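Local coordinates for myosin-I heavy chain (Dictyostelium discoideum, PDB 5EJR), which is an actin-based motor with ATPase activity involved in early phagocytosis and adhesion, represented here by a MyTH4-FERM module of its tail, at residues 129-134 and 171-176; 54-59 and 104-109; 345-350 and 411-416. All blocks are in the same frame, centred on the assembly; numbering follows the deposited sequence.

Contact 1: 129-134 and 171-176; sequences ELIYFL and AVCIEK
Helix segments 129-134 and 171-176 run nearly parallel, Y132 lying beside C173 where the backbones come nearest, 4.9 Å from CA to CA. Their short axes approach to 8.9 Å at a crossing angle of 17°; the two belong to helix 121-137 and helix 164-178 of the all-helical MyTH4 domain. Hydrophobic packing carries the contact. C173 presents its thiol to the facing helix: SG lies 3.6 Å from the backbone N of Y132 and 3.8 Å from the methyl CG2 of I131. The Y132 ring swings toward the second helix with CG anti to the backbone N (chi1 165°), and its CD1-CE1 side meets V172 and K176 obliquely. Both methyls of V172 reach this side, CG1 being 4.0 Å from Y132 CD1. The aliphatic part of K176 runs alongside the ring in the same direction, while its ammonium group makes a salt bridge with E175, its neighbour on the helix. F200 stacks on the Y132 ring, so the tyrosine also connects the pair to helix 194-205. CG of K176 lies 3.9 Å from Y132 CE1, and the bend at chi2 (-55°) keeps the chain close enough for its CE to come within 4.1 Å of the same ring carbon.

Contact 2: 54-59 and 104-109; sequences IEMEAK and RDEIYC
I54 and M56 make an apolar contact from the loop that leads into helix 58-75, packing against the first turns of helix 104-113 in the MyTH4 domain. I54 CD1 comes up against the helix backbone, 3.7 Å from E106 N and 3.9 Å from D105 C. With CG1 anti to the carbonyl carbon (chi1 -69°), the isoleucine sends this methyl between D105 and C109, ending 4.0 Å from D105 CB and 4.2 Å from C109 SG. W9 of helix 5-11 touches I54, D105 and C109, bringing in a third part of the chain. M56 approaches separately: CG sits between its backbone N and carbonyl carbon (chi1 61°), the chain runs on extended, and, in the conformer of E106 described here, CE reaches 4.0 Å from E106 CG, the two side chains crossing at about a right angle. A second conformer of E106 makes this part less certain. Both carboxylates are used elsewhere, D105 accepting from S141 OG and E106, in this conformer, from the backbone N of L53. The contact is therefore van der Waals in kind, methyls against carbon and peptide atoms, and it buries I54 N, which has no polar partner in the model.

Contact 3: 345-350 and 411-416; sequences SIIAAI and NLIGSK
I346 opens the contact from helix segment 345-350, extending its branch methyl CG2 to 3.7 Å from CD1 of L412, with the two side chains crossing at about a right angle. With chi1 at -69°, CG1 is beside the backbone N and the branch methyl CG2 is anti to it, which carries CG2 toward L412. I347 follows at the nearest approach of the backbones, its CA lying 7.3 Å from that of L412. Its CG1 passes 4.2 Å from L412 CB, and the chain continues to its terminal methyl CD1, which meets CD1 of I413 tip to tip at 3.8 Å. I413 sets off from its helix beside the interface rather than into it, but a bend at chi2 (-65°) turns its CD1 back toward I347. Farther along, I350 brings CD1 to 3.3 Å from L412 CD1, tighter than usual van der Waals contact; the same leucine methyl thus touches I346 and I350, residues one helical turn apart, both on one side of it. L412 is the central side chain of the second segment, touched by all three isoleucines. W331 of helix 317-332 packs against both I347 and I413, extending this core to a third helix, and a salt bridge from K416 to D343 ties the two helices together beyond the apolar pairs. The segments run antiparallel at 154° between directions, with axes 10.8 Å apart, and their contact is wholly apolar. Such helix-to-helix packing belongs to the all-helical central lobe of the FERM domain, here joining helix 341-355 to helix 402-416.

Overall arrangement
From the N terminus, contact 2 comes first: the loop before helix 58-75 meets helix 104-113, closing an interval of 44 residues that is mostly helix. Contact 1 then joins helix 121-137 to helix 164-178 across 36 residues. The two loops follow in series, neither nested nor crossed, and both lie in the MyTH4 domain. Their centres are about 19 Å apart, and they touch where L134 packs on I107 and Y108, so successive helices link them. Contact 3 closes a later loop of 60 residues inside the FERM domain. Its centre lies about 57 Å from that of contact 1 and about 65 Å from that of contact 2, on the opposite side of the chain's centre.

Contact 1: 129-134 and 171-176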
ATOM      1  N   GLU A 129      19.526  -7.387 -11.378  1.00 31.26           N
ATOM      2  CA  GLU A 129      18.167  -7.276 -10.794  1.00 30.65           C
ATOM      3  C   GLU A 129      18.092  -5.998  -9.940  1.00 33.68           C
ATOM      4  O   GLU A 129      17.090  -5.266  -9.983  1.00 33.12           O
ATOM      5  CB  GLU A 129      17.851  -8.495  -9.914  1.00 32.39           C
ATOM      6  CG  GLU A 129      17.541  -9.756 -10.707  1.00 43.46           C
ATOM      7  CD  GLU A 129      17.302 -10.997  -9.875  1.00 57.67           C
ATOM      8  OE1 GLU A 129      17.887 -11.099  -8.773  1.00 61.59           O
ATOM      9  OE2 GLU A 129      16.553 -11.885 -10.339  1.00 48.04           O
ATOM     10  N   LEU A 130      19.188  -5.707  -9.209  1.00 29.70           N
ATOM     11  CA  LEU A 130      19.324  -4.497  -8.396  1.00 29.22           C
ATOM     12  C   LEU A 130      19.318  -3.272  -9.299  1.00 31.91           C
ATOM     13  O   LEU A 130      18.628  -2.316  -8.983  1.00 30.81           O
ATOM     14  CB  LEU A 130      20.592  -4.562  -7.511  1.00 29.28           C
ATOM     15  CG  LEU A 130      21.041  -3.275  -6.766  1.00 34.45           C
ATOM     16  CD1 LEU A 130      19.958  -2.744  -5.835  1.00 33.59           C
ATOM     17  CD2 LEU A 130      22.278  -3.543  -5.966  1.00 38.27           C
ATOM     18  N   ILE A 131      20.004  -3.322 -10.457  1.00 29.56           N
ATOM     19  CA  ILE A 131      20.023  -2.194 -11.403  1.00 29.20           C
ATOM     20  C   ILE A 131      18.599  -1.915 -11.905  1.00 33.72           C
ATOM     21  O   ILE A 131      18.192  -0.751 -12.025  1.00 32.67           O
ATOM     22  CB  ILE A 131      21.034  -2.429 -12.553  1.00 32.01           C
ATOM     23  CG1 ILE A 131      22.487  -2.371 -12.008  1.00 31.77           C
ATOM     24  CG2 ILE A 131      20.828  -1.428 -13.683  1.00 33.28           C
ATOM     25  CD1 ILE A 131      23.583  -2.973 -12.927  1.00 35.12           C
ATOM     26  N   TYR A 132      17.837  -2.991 -12.174  1.00 31.34           N
ATOM     27  CA  TYR A 132      16.441  -2.861 -12.600  1.00 29.45           C
ATOM     28  C   TYR A 132      15.621  -2.105 -11.541  1.00 33.11           C
ATOM     29  O   TYR A 132      14.894  -1.169 -11.886  1.00 32.47           O
ATOM     30  CB  TYR A 132      15.820  -4.245 -12.857  1.00 30.39           C
ATOM     31  CG  TYR A 132      14.310  -4.189 -12.937  1.00 32.05           C
ATOM     32  CD1 TYR A 132      13.672  -3.729 -14.085  1.00 34.58           C
ATOM     33  CD2 TYR A 132      13.520  -4.541 -11.844  1.00 32.25           C
ATOM     34  CE1 TYR A 132      12.284  -3.632 -14.152  1.00 35.58           C
ATOM     35  CE2 TYR A 132      12.127  -4.439 -11.897  1.00 33.26           C
ATOM     36  CZ  TYR A 132      11.515  -3.998 -13.059  1.00 41.62           C
ATOM     37  OH  TYR A 132      10.143  -3.918 -13.140  1.00 44.71           O
ATOM     38  N   PHE A 133      15.725  -2.542 -10.269  1.00 29.78           N
ATOM     39  CA  PHE A 133      14.995  -1.975  -9.130  1.00 29.21           C
ATOM     40  C   PHE A 133      15.452  -0.561  -8.790  1.00 31.84           C
ATOM     41  O   PHE A 133      14.648   0.231  -8.295  1.00 29.89           O
ATOM     42  CB  PHE A 133      15.020  -2.912  -7.915  1.00 31.41           C
ATOM     43  CG  PHE A 133      14.163  -4.153  -8.073  1.00 32.42           C
ATOM     44  CD1 PHE A 133      12.802  -4.052  -8.335  1.00 34.82           C
ATOM     45  CD2 PHE A 133      14.711  -5.422  -7.912  1.00 35.50           C
ATOM     46  CE1 PHE A 133      12.010  -5.204  -8.480  1.00 36.27           C
ATOM     47  CE2 PHE A 133      13.921  -6.574  -8.059  1.00 38.49           C
ATOM     48  CZ  PHE A 133      12.575  -6.458  -8.346  1.00 35.92           C
ATOM     49  N   LEU A 134      16.701  -0.191  -9.151  1.00 28.97           N
ATOM     50  CA  LEU A 134      17.148   1.186  -8.979  1.00 28.26           C
ATOM     51  C   LEU A 134      16.518   2.000 -10.101  1.00 32.15           C
ATOM     52  O   LEU A 134      15.981   3.085  -9.845  1.00 32.19           O
ATOM     53  CB  LEU A 134      18.688   1.336  -9.078  1.00 28.52           C
ATOM     54  CG  LEU A 134      19.563   0.656  -8.036  1.00 32.20           C
ATOM     55  CD1 LEU A 134      21.023   0.679  -8.474  1.00 32.10           C
ATOM     56  CD2 LEU A 134      19.436   1.321  -6.681  1.00 34.39           C
ATOM     57  N   ALA A 171      18.327  -5.664 -21.101  1.00 38.06           N
ATOM     58  CA  ALA A 171      17.482  -4.875 -21.996  1.00 38.58           C
ATOM     59  C   ALA A 171      16.322  -4.183 -21.230  1.00 40.51           C
ATOM     60  O   ALA A 171      15.931  -3.084 -21.629  1.00 41.05           O
ATOM     61  CB  ALA A 171      16.938  -5.742 -23.120  1.00 40.16           C
ATOM     62  N   VAL A 172      15.794  -4.803 -20.139  1.00 35.02           N
ATOM     63  CA  VAL A 172      14.712  -4.171 -19.354  1.00 34.52           C
ATOM     64  C   VAL A 172      15.298  -2.993 -18.542  1.00 37.99           C
ATOM     65  O   VAL A 172      14.665  -1.934 -18.490  1.00 37.10           O
ATOM     66  CB  VAL A 172      13.799  -5.136 -18.526  1.00 38.01           C
ATOM     67  CG1 VAL A 172      14.522  -5.801 -17.359  1.00 37.94           C
ATOM     68  CG2 VAL A 172      12.528  -4.433 -18.047  1.00 36.92           C
ATOM     69  N   CYS A 173      16.553  -3.137 -18.028  1.00 33.49           N
ATOM     70  CA  CYS A 173      17.262  -2.060 -17.326  1.00 32.79           C
ATOM     71  C   CYS A 173      17.386  -0.858 -18.232  1.00 36.97           C
ATOM     72  O   CYS A 173      17.085   0.255 -17.803  1.00 35.90           O
ATOM     73  CB  CYS A 173      18.631  -2.524 -16.842  1.00 33.69           C
ATOM     74  SG  CYS A 173      18.567  -3.803 -15.574  1.00 37.10           S
ATOM     75  N   ILE A 174      17.795  -1.091 -19.495  1.00 35.23           N
ATOM     76  CA  ILE A 174      17.963  -0.065 -20.532  1.00 36.94           C
ATOM     77  C   ILE A 174      16.614   0.615 -20.811  1.00 44.47           C
ATOM     78  O   ILE A 174      16.578   1.839 -20.940  1.00 43.36           O
ATOM     79  CB  ILE A 174      18.602  -0.680 -21.820  1.00 40.30           C
ATOM     80  CG1 ILE A 174      20.049  -1.162 -21.541  1.00 40.34           C
ATOM     81  CG2 ILE A 174      18.553   0.291 -23.027  1.00 41.66           C
ATOM     82  CD1 ILE A 174      20.606  -2.237 -22.540  1.00 37.39           C
ATOM     83  N   GLU A 175      15.515  -0.177 -20.894  1.00 43.32           N
ATOM     84  CA  GLU A 175      14.157   0.342 -21.132  1.00 43.76           C
ATOM     85  C   GLU A 175      13.750   1.288 -19.997  1.00 46.78           C
ATOM     86  O   GLU A 175      13.265   2.390 -20.259  1.00 48.17           O
ATOM     87  CB  GLU A 175      13.137  -0.813 -21.249  1.00 45.45           C
ATOM     88  CG  GLU A 175      11.694  -0.358 -21.473  1.00 59.41           C
ATOM     89  CD  GLU A 175      10.588  -1.236 -20.908  1.00 86.12           C
ATOM     90  OE1 GLU A 175      10.766  -2.475 -20.842  1.00 79.07           O
ATOM     91  OE2 GLU A 175       9.521  -0.680 -20.561  1.00 86.23           O
ATOM     92  N   LYS A 176      13.971   0.858 -18.745  1.00 40.60           N
ATOM     93  CA  LYS A 176      13.629   1.624 -17.549  1.00 38.59           C
ATOM     94  C   LYS A 176      14.466   2.898 -17.373  1.00 40.46           C
ATOM     95  O   LYS A 176      13.973   3.835 -16.756  1.00 40.24           O
ATOM     96  CB  LYS A 176      13.665   0.750 -16.285  1.00 39.65           C
ATOM     97  CG  LYS A 176      12.638  -0.385 -16.239  1.00 45.30           C
ATOM     98  CD  LYS A 176      11.192   0.103 -16.439  1.00 51.53           C
ATOM     99  CE  LYS A 176      10.203  -1.028 -16.539  1.00 52.39           C
ATOM    100  NZ  LYS A 176       9.136  -0.724 -17.527  1.00 58.60           N
TER

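Contact 2: 54-59 and 104-109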
ATOM      1  N   ILE A  54      33.467   6.648  -5.981  1.00 44.84           N
ATOM      2  CA  ILE A  54      33.549   8.030  -6.456  1.00 44.36           C
ATOM      3  C   ILE A  54      34.162   8.897  -5.352  1.00 49.30           C
ATOM      4  O   ILE A  54      33.865   8.691  -4.172  1.00 46.92           O
ATOM      5  CB  ILE A  54      32.154   8.538  -6.938  1.00 45.92           C
ATOM      6  CG1 ILE A  54      31.721   7.804  -8.226  1.00 45.82           C
ATOM      7  CG2 ILE A  54      32.107  10.070  -7.141  1.00 45.32           C
ATOM      8  CD1 ILE A  54      30.210   7.784  -8.476  1.00 50.87           C
ATOM      9  N   GLU A  55      35.032   9.850  -5.733  1.00 47.92           N
ATOM     10  CA  GLU A  55      35.618  10.766  -4.764  1.00 48.99           C
ATOM     11  C   GLU A  55      34.515  11.739  -4.373  1.00 56.15           C
ATOM     12  O   GLU A  55      33.947  12.429  -5.236  1.00 56.91           O
ATOM     13  CB  GLU A  55      36.832  11.516  -5.337  1.00 51.04           C
ATOM     14  CG  GLU A  55      37.574  12.334  -4.288  1.00 64.35           C
ATOM     15  CD  GLU A  55      38.728  13.160  -4.821  1.00 82.67           C
ATOM     16  OE1 GLU A  55      39.866  12.637  -4.835  1.00 87.19           O
ATOM     17  OE2 GLU A  55      38.499  14.322  -5.230  1.00 72.57           O
ATOM     18  N   MET A  56      34.174  11.729  -3.081  1.00 52.79           N
ATOM     19  CA  MET A  56      33.156  12.594  -2.486  1.00 52.52           C
ATOM     20  C   MET A  56      33.465  12.799  -1.005  1.00 57.36           C
ATOM     21  O   MET A  56      34.385  12.162  -0.485  1.00 56.61           O
ATOM     22  CB  MET A  56      31.746  12.006  -2.689  1.00 54.09           C
ATOM     23  CG  MET A  56      31.553  10.653  -2.051  1.00 57.81           C
ATOM     24  SD  MET A  56      30.229   9.725  -2.852  1.00 61.86           S
ATOM     25  CE  MET A  56      30.024   8.521  -1.707  1.00 58.21           C
ATOM     26  N   GLU A  57      32.663  13.661  -0.324  1.00 54.64           N
ATOM     27  CA  GLU A  57      32.748  14.002   1.105  1.00 55.01           C
ATOM     28  C   GLU A  57      32.736  12.734   1.948  1.00 58.24           C
ATOM     29  O   GLU A  57      32.088  11.765   1.560  1.00 57.78           O
ATOM     30  CB  GLU A  57      31.583  14.921   1.517  1.00 56.04           C
ATOM     31  CG  GLU A  57      31.515  16.237   0.754  1.00 70.91           C
ATOM     32  CD  GLU A  57      30.659  16.215  -0.501  1.00101.12           C
ATOM     33  OE1 GLU A  57      31.121  15.671  -1.532  1.00 93.96           O
ATOM     34  OE2 GLU A  57      29.530  16.755  -0.456  1.00 98.87           O
ATOM     35  N   ALA A  58      33.454  12.739   3.087  1.00 53.69           N
ATOM     36  CA  ALA A  58      33.595  11.590   3.993  1.00 52.80           C
ATOM     37  C   ALA A  58      32.300  11.135   4.671  1.00 54.24           C
ATOM     38  O   ALA A  58      32.219   9.982   5.113  1.00 54.01           O
ATOM     39  CB  ALA A  58      34.665  11.868   5.031  1.00 54.39           C
ATOM     40  N   LYS A  59      31.304  12.035   4.779  1.00 48.51           N
ATOM     41  CA  LYS A  59      29.984  11.731   5.353  1.00 47.68           C
ATOM     42  C   LYS A  59      29.259  10.757   4.377  1.00 50.41           C
ATOM     43  O   LYS A  59      28.711   9.736   4.802  1.00 50.03           O
ATOM     44  CB  LYS A  59      29.170  13.030   5.497  1.00 48.82           C
ATOM     45  CG  LYS A  59      27.941  12.915   6.371  1.00 65.80           C
ATOM     46  CD  LYS A  59      27.176  14.219   6.347  1.00 80.00           C
ATOM     47  CE  LYS A  59      26.292  14.342   7.554  1.00 96.04           C
ATOM     48  NZ  LYS A  59      25.619  15.667   7.615  1.00108.19           N
ATOM     49  N   ARG A 104      23.408   8.499  -5.504  1.00 41.38           N
ATOM     50  CA  ARG A 104      22.752   7.741  -6.577  1.00 39.96           C
ATOM     51  C   ARG A 104      23.712   7.160  -7.611  1.00 42.69           C
ATOM     52  O   ARG A 104      23.644   5.950  -7.845  1.00 41.54           O
ATOM     53  CB  ARG A 104      21.644   8.559  -7.238  1.00 36.85           C
ATOM     54  CG  ARG A 104      20.438   8.648  -6.316  1.00 42.45           C
ATOM     55  CD  ARG A 104      19.449   9.689  -6.765  1.00 46.28           C
ATOM     56  NE  ARG A 104      18.386   9.863  -5.776  1.00 42.64           N
ATOM     57  CZ  ARG A 104      17.320  10.621  -5.974  1.00 43.62           C
ATOM     58  NH1 ARG A 104      17.170  11.278  -7.111  1.00 31.71           N
ATOM     59  NH2 ARG A 104      16.394  10.727  -5.035  1.00 33.67           N
ATOM     60  N   ASP A 105      24.616   7.988  -8.192  1.00 39.29           N
ATOM     61  CA  ASP A 105      25.642   7.534  -9.153  1.00 38.95           C
ATOM     62  C   ASP A 105      26.514   6.439  -8.544  1.00 39.72           C
ATOM     63  O   ASP A 105      26.812   5.445  -9.214  1.00 40.31           O
ATOM     64  CB  ASP A 105      26.528   8.699  -9.607  1.00 41.93           C
ATOM     65  CG  ASP A 105      25.831   9.686 -10.508  1.00 52.04           C
ATOM     66  OD1 ASP A 105      24.728   9.366 -11.003  1.00 51.10           O
ATOM     67  OD2 ASP A 105      26.384  10.777 -10.720  1.00 62.29           O
ATOM     68  N   GLU A 106      26.889   6.622  -7.275  0.50 34.55           N
ATOM     69  CA  GLU A 106      27.699   5.705  -6.501  0.50 34.22           C
ATOM     70  C   GLU A 106      26.997   4.358  -6.280  0.50 36.17           C
ATOM     71  O   GLU A 106      27.665   3.319  -6.300  0.50 35.35           O
ATOM     72  CB  GLU A 106      28.102   6.369  -5.176  0.50 35.72           C
ATOM     73  CG  GLU A 106      29.471   5.936  -4.683  0.50 44.22           C
ATOM     74  CD  GLU A 106      29.495   4.608  -3.957  0.50 58.85           C
ATOM     75  OE1 GLU A 106      28.427   4.179  -3.459  0.50 39.44           O
ATOM     76  OE2 GLU A 106      30.589   4.003  -3.868  0.50 53.14           O
ATOM     77  N   ILE A 107      25.656   4.365  -6.098  1.00 31.97           N
ATOM     78  CA  ILE A 107      24.888   3.130  -5.927  1.00 30.38           C
ATOM     79  C   ILE A 107      24.909   2.329  -7.239  1.00 34.00           C
ATOM     80  O   ILE A 107      25.235   1.136  -7.187  1.00 33.77           O
ATOM     81  CB  ILE A 107      23.468   3.328  -5.324  1.00 32.85           C
ATOM     82  CG1 ILE A 107      23.584   3.968  -3.916  1.00 32.94           C
ATOM     83  CG2 ILE A 107      22.741   1.969  -5.223  1.00 32.37           C
ATOM     84  CD1 ILE A 107      22.251   4.431  -3.272  1.00 25.35           C
ATOM     85  N   TYR A 108      24.657   3.012  -8.395  1.00 30.06           N
ATOM     86  CA  TYR A 108      24.633   2.432  -9.750  1.00 30.19           C
ATOM     87  C   TYR A 108      26.002   1.850 -10.147  1.00 35.53           C
ATOM     88  O   TYR A 108      26.053   0.781 -10.735  1.00 34.62           O
ATOM     89  CB  TYR A 108      24.228   3.488 -10.787  1.00 30.86           C
ATOM     90  CG  TYR A 108      22.739   3.581 -11.040  1.00 31.51           C
ATOM     91  CD1 TYR A 108      22.116   2.758 -11.978  1.00 32.98           C
ATOM     92  CD2 TYR A 108      21.962   4.544 -10.400  1.00 32.42           C
ATOM     93  CE1 TYR A 108      20.751   2.873 -12.250  1.00 32.57           C
ATOM     94  CE2 TYR A 108      20.591   4.642 -10.635  1.00 32.21           C
ATOM     95  CZ  TYR A 108      19.993   3.814 -11.569  1.00 37.89           C
ATOM     96  OH  TYR A 108      18.655   3.962 -11.834  1.00 37.05           O
ATOM     97  N   CYS A 109      27.103   2.567  -9.823  1.00 34.89           N
ATOM     98  CA  CYS A 109      28.476   2.123 -10.089  1.00 36.96           C
ATOM     99  C   CYS A 109      28.831   0.919  -9.234  1.00 39.86           C
ATOM    100  O   CYS A 109      29.379  -0.025  -9.780  1.00 38.68           O
ATOM    101  CB  CYS A 109      29.472   3.260  -9.906  1.00 38.59           C
ATOM    102  SG  CYS A 109      29.290   4.598 -11.109  1.00 42.88           S
TER

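Contact 3: 345-350 and 411-416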
ATOM      1  N   SER A 345     -33.856  -6.694  18.695  1.00 13.23           N
ATOM      2  CA  SER A 345     -34.798  -7.811  18.496  1.00 14.74           C
ATOM      3  C   SER A 345     -35.499  -7.647  17.146  1.00 17.25           C
ATOM      4  O   SER A 345     -35.761  -8.632  16.474  1.00 16.75           O
ATOM      5  CB  SER A 345     -35.837  -7.811  19.614  1.00 18.01           C
ATOM      6  OG  SER A 345     -35.229  -8.317  20.790  1.00 27.70           O
ATOM      7  N   ILE A 346     -35.800  -6.402  16.744  1.00 15.22           N
ATOM      8  CA  ILE A 346     -36.424  -6.147  15.417  1.00 14.95           C
ATOM      9  C   ILE A 346     -35.396  -6.500  14.334  1.00 17.74           C
ATOM     10  O   ILE A 346     -35.743  -7.142  13.343  1.00 15.65           O
ATOM     11  CB  ILE A 346     -36.938  -4.664  15.306  1.00 17.69           C
ATOM     12  CG1 ILE A 346     -38.152  -4.451  16.235  1.00 19.31           C
ATOM     13  CG2 ILE A 346     -37.325  -4.299  13.839  1.00 18.75           C
ATOM     14  CD1 ILE A 346     -38.458  -2.947  16.655  1.00 24.77           C
ATOM     15  N   ILE A 347     -34.113  -6.110  14.553  1.00 15.05           N
ATOM     16  CA  ILE A 347     -33.027  -6.394  13.610  1.00 15.18           C
ATOM     17  C   ILE A 347     -32.849  -7.888  13.485  1.00 18.48           C
ATOM     18  O   ILE A 347     -32.818  -8.415  12.380  1.00 15.58           O
ATOM     19  CB  ILE A 347     -31.711  -5.642  13.970  1.00 17.86           C
ATOM     20  CG1 ILE A 347     -31.895  -4.107  13.726  1.00 19.57           C
ATOM     21  CG2 ILE A 347     -30.519  -6.181  13.138  1.00 16.72           C
ATOM     22  CD1 ILE A 347     -30.906  -3.175  14.592  1.00 26.85           C
ATOM     23  N   ALA A 348     -32.773  -8.577  14.635  1.00 14.80           N
ATOM     24  CA  ALA A 348     -32.633 -10.028  14.674  1.00 13.90           C
ATOM     25  C   ALA A 348     -33.803 -10.674  13.928  1.00 17.32           C
ATOM     26  O   ALA A 348     -33.546 -11.495  13.062  1.00 16.01           O
ATOM     27  CB  ALA A 348     -32.565 -10.490  16.125  1.00 14.01           C
ATOM     28  N   ALA A 349     -35.067 -10.180  14.122  1.00 14.87           N
ATOM     29  CA  ALA A 349     -36.243 -10.726  13.406  1.00 13.78           C
ATOM     30  C   ALA A 349     -36.129 -10.633  11.892  1.00 17.01           C
ATOM     31  O   ALA A 349     -36.418 -11.618  11.210  1.00 15.04           O
ATOM     32  CB  ALA A 349     -37.543 -10.095  13.894  1.00 13.04           C
ATOM     33  N   ILE A 350     -35.668  -9.468  11.366  1.00 13.37           N
ATOM     34  CA  ILE A 350     -35.498  -9.268   9.924  1.00 13.21           C
ATOM     35  C   ILE A 350     -34.444 -10.197   9.395  1.00 15.69           C
ATOM     36  O   ILE A 350     -34.649 -10.820   8.371  1.00 14.33           O
ATOM     37  CB  ILE A 350     -35.147  -7.780   9.585  1.00 15.26           C
ATOM     38  CG1 ILE A 350     -36.305  -6.860   9.923  1.00 15.90           C
ATOM     39  CG2 ILE A 350     -34.747  -7.642   8.105  1.00 16.01           C
ATOM     40  CD1 ILE A 350     -35.886  -5.418  10.019  1.00 28.91           C
ATOM     41  N   ASN A 411     -32.161   0.387   6.737  1.00 14.07           N
ATOM     42  CA  ASN A 411     -32.900   1.533   7.270  1.00 14.84           C
ATOM     43  C   ASN A 411     -32.825   1.579   8.800  1.00 18.82           C
ATOM     44  O   ASN A 411     -32.606   2.630   9.389  1.00 13.51           O
ATOM     45  CB  ASN A 411     -34.371   1.505   6.806  1.00 12.05           C
ATOM     46  CG  ASN A 411     -35.165   2.687   7.340  1.00 25.99           C
ATOM     47  OD1 ASN A 411     -34.851   3.874   7.120  1.00 18.73           O
ATOM     48  ND2 ASN A 411     -36.152   2.381   8.122  1.00 19.09           N
ATOM     49  N   LEU A 412     -33.022   0.430   9.440  1.00 19.33           N
ATOM     50  CA  LEU A 412     -32.977   0.363  10.903  1.00 19.33           C
ATOM     51  C   LEU A 412     -31.606   0.662  11.469  1.00 18.71           C
ATOM     52  O   LEU A 412     -31.500   1.492  12.351  1.00 17.21           O
ATOM     53  CB  LEU A 412     -33.514  -0.977  11.374  1.00 20.65           C
ATOM     54  CG  LEU A 412     -35.019  -0.952  11.397  1.00 29.14           C
ATOM     55  CD1 LEU A 412     -35.579  -2.317  11.209  1.00 29.73           C
ATOM     56  CD2 LEU A 412     -35.532  -0.280  12.672  1.00 33.88           C
ATOM     57  N   ILE A 413     -30.560   0.015  10.956  1.00 15.86           N
ATOM     58  CA  ILE A 413     -29.178   0.288  11.357  1.00 16.03           C
ATOM     59  C   ILE A 413     -28.838   1.771  11.123  1.00 18.57           C
ATOM     60  O   ILE A 413     -28.354   2.453  12.029  1.00 17.45           O
ATOM     61  CB  ILE A 413     -28.196  -0.608  10.558  1.00 19.54           C
ATOM     62  CG1 ILE A 413     -28.313  -2.078  10.991  1.00 20.69           C
ATOM     63  CG2 ILE A 413     -26.723  -0.096  10.686  1.00 21.41           C
ATOM     64  CD1 ILE A 413     -27.907  -2.419  12.443  1.00 23.44           C
ATOM     65  N   GLY A 414     -29.103   2.229   9.906  1.00 17.34           N
ATOM     66  CA  GLY A 414     -28.776   3.573   9.451  1.00 17.13           C
ATOM     67  C   GLY A 414     -29.381   4.691  10.262  1.00 22.69           C
ATOM     68  O   GLY A 414     -28.672   5.623  10.612  1.00 23.35           O
ATOM     69  N   SER A 415     -30.675   4.585  10.588  1.00 22.16           N
ATOM     70  CA  SER A 415     -31.429   5.585  11.349  1.00 22.77           C
ATOM     71  C   SER A 415     -31.003   5.691  12.810  1.00 28.83           C
ATOM     72  O   SER A 415     -31.251   6.711  13.450  1.00 30.36           O
ATOM     73  CB  SER A 415     -32.928   5.293  11.278  1.00 24.50           C
ATOM     74  OG  SER A 415     -33.267   4.099  11.969  1.00 29.52           O
ATOM     75  N   LYS A 416     -30.428   4.621  13.362  1.00 24.48           N
ATOM     76  CA  LYS A 416     -30.084   4.593  14.769  1.00 24.41           C
ATOM     77  C   LYS A 416     -28.607   4.788  15.059  1.00 27.47           C
ATOM     78  O   LYS A 416     -28.248   5.009  16.210  1.00 27.74           O
ATOM     79  CB  LYS A 416     -30.615   3.291  15.391  1.00 28.34           C
ATOM     80  CG  LYS A 416     -32.141   3.355  15.516  1.00 36.98           C
ATOM     81  CD  LYS A 416     -32.802   2.020  15.684  1.00 50.47           C
ATOM     82  CE  LYS A 416     -34.302   2.179  15.598  1.00 67.60           C
ATOM     83  NZ  LYS A 416     -34.848   2.991  16.720  1.00 75.25           N
TER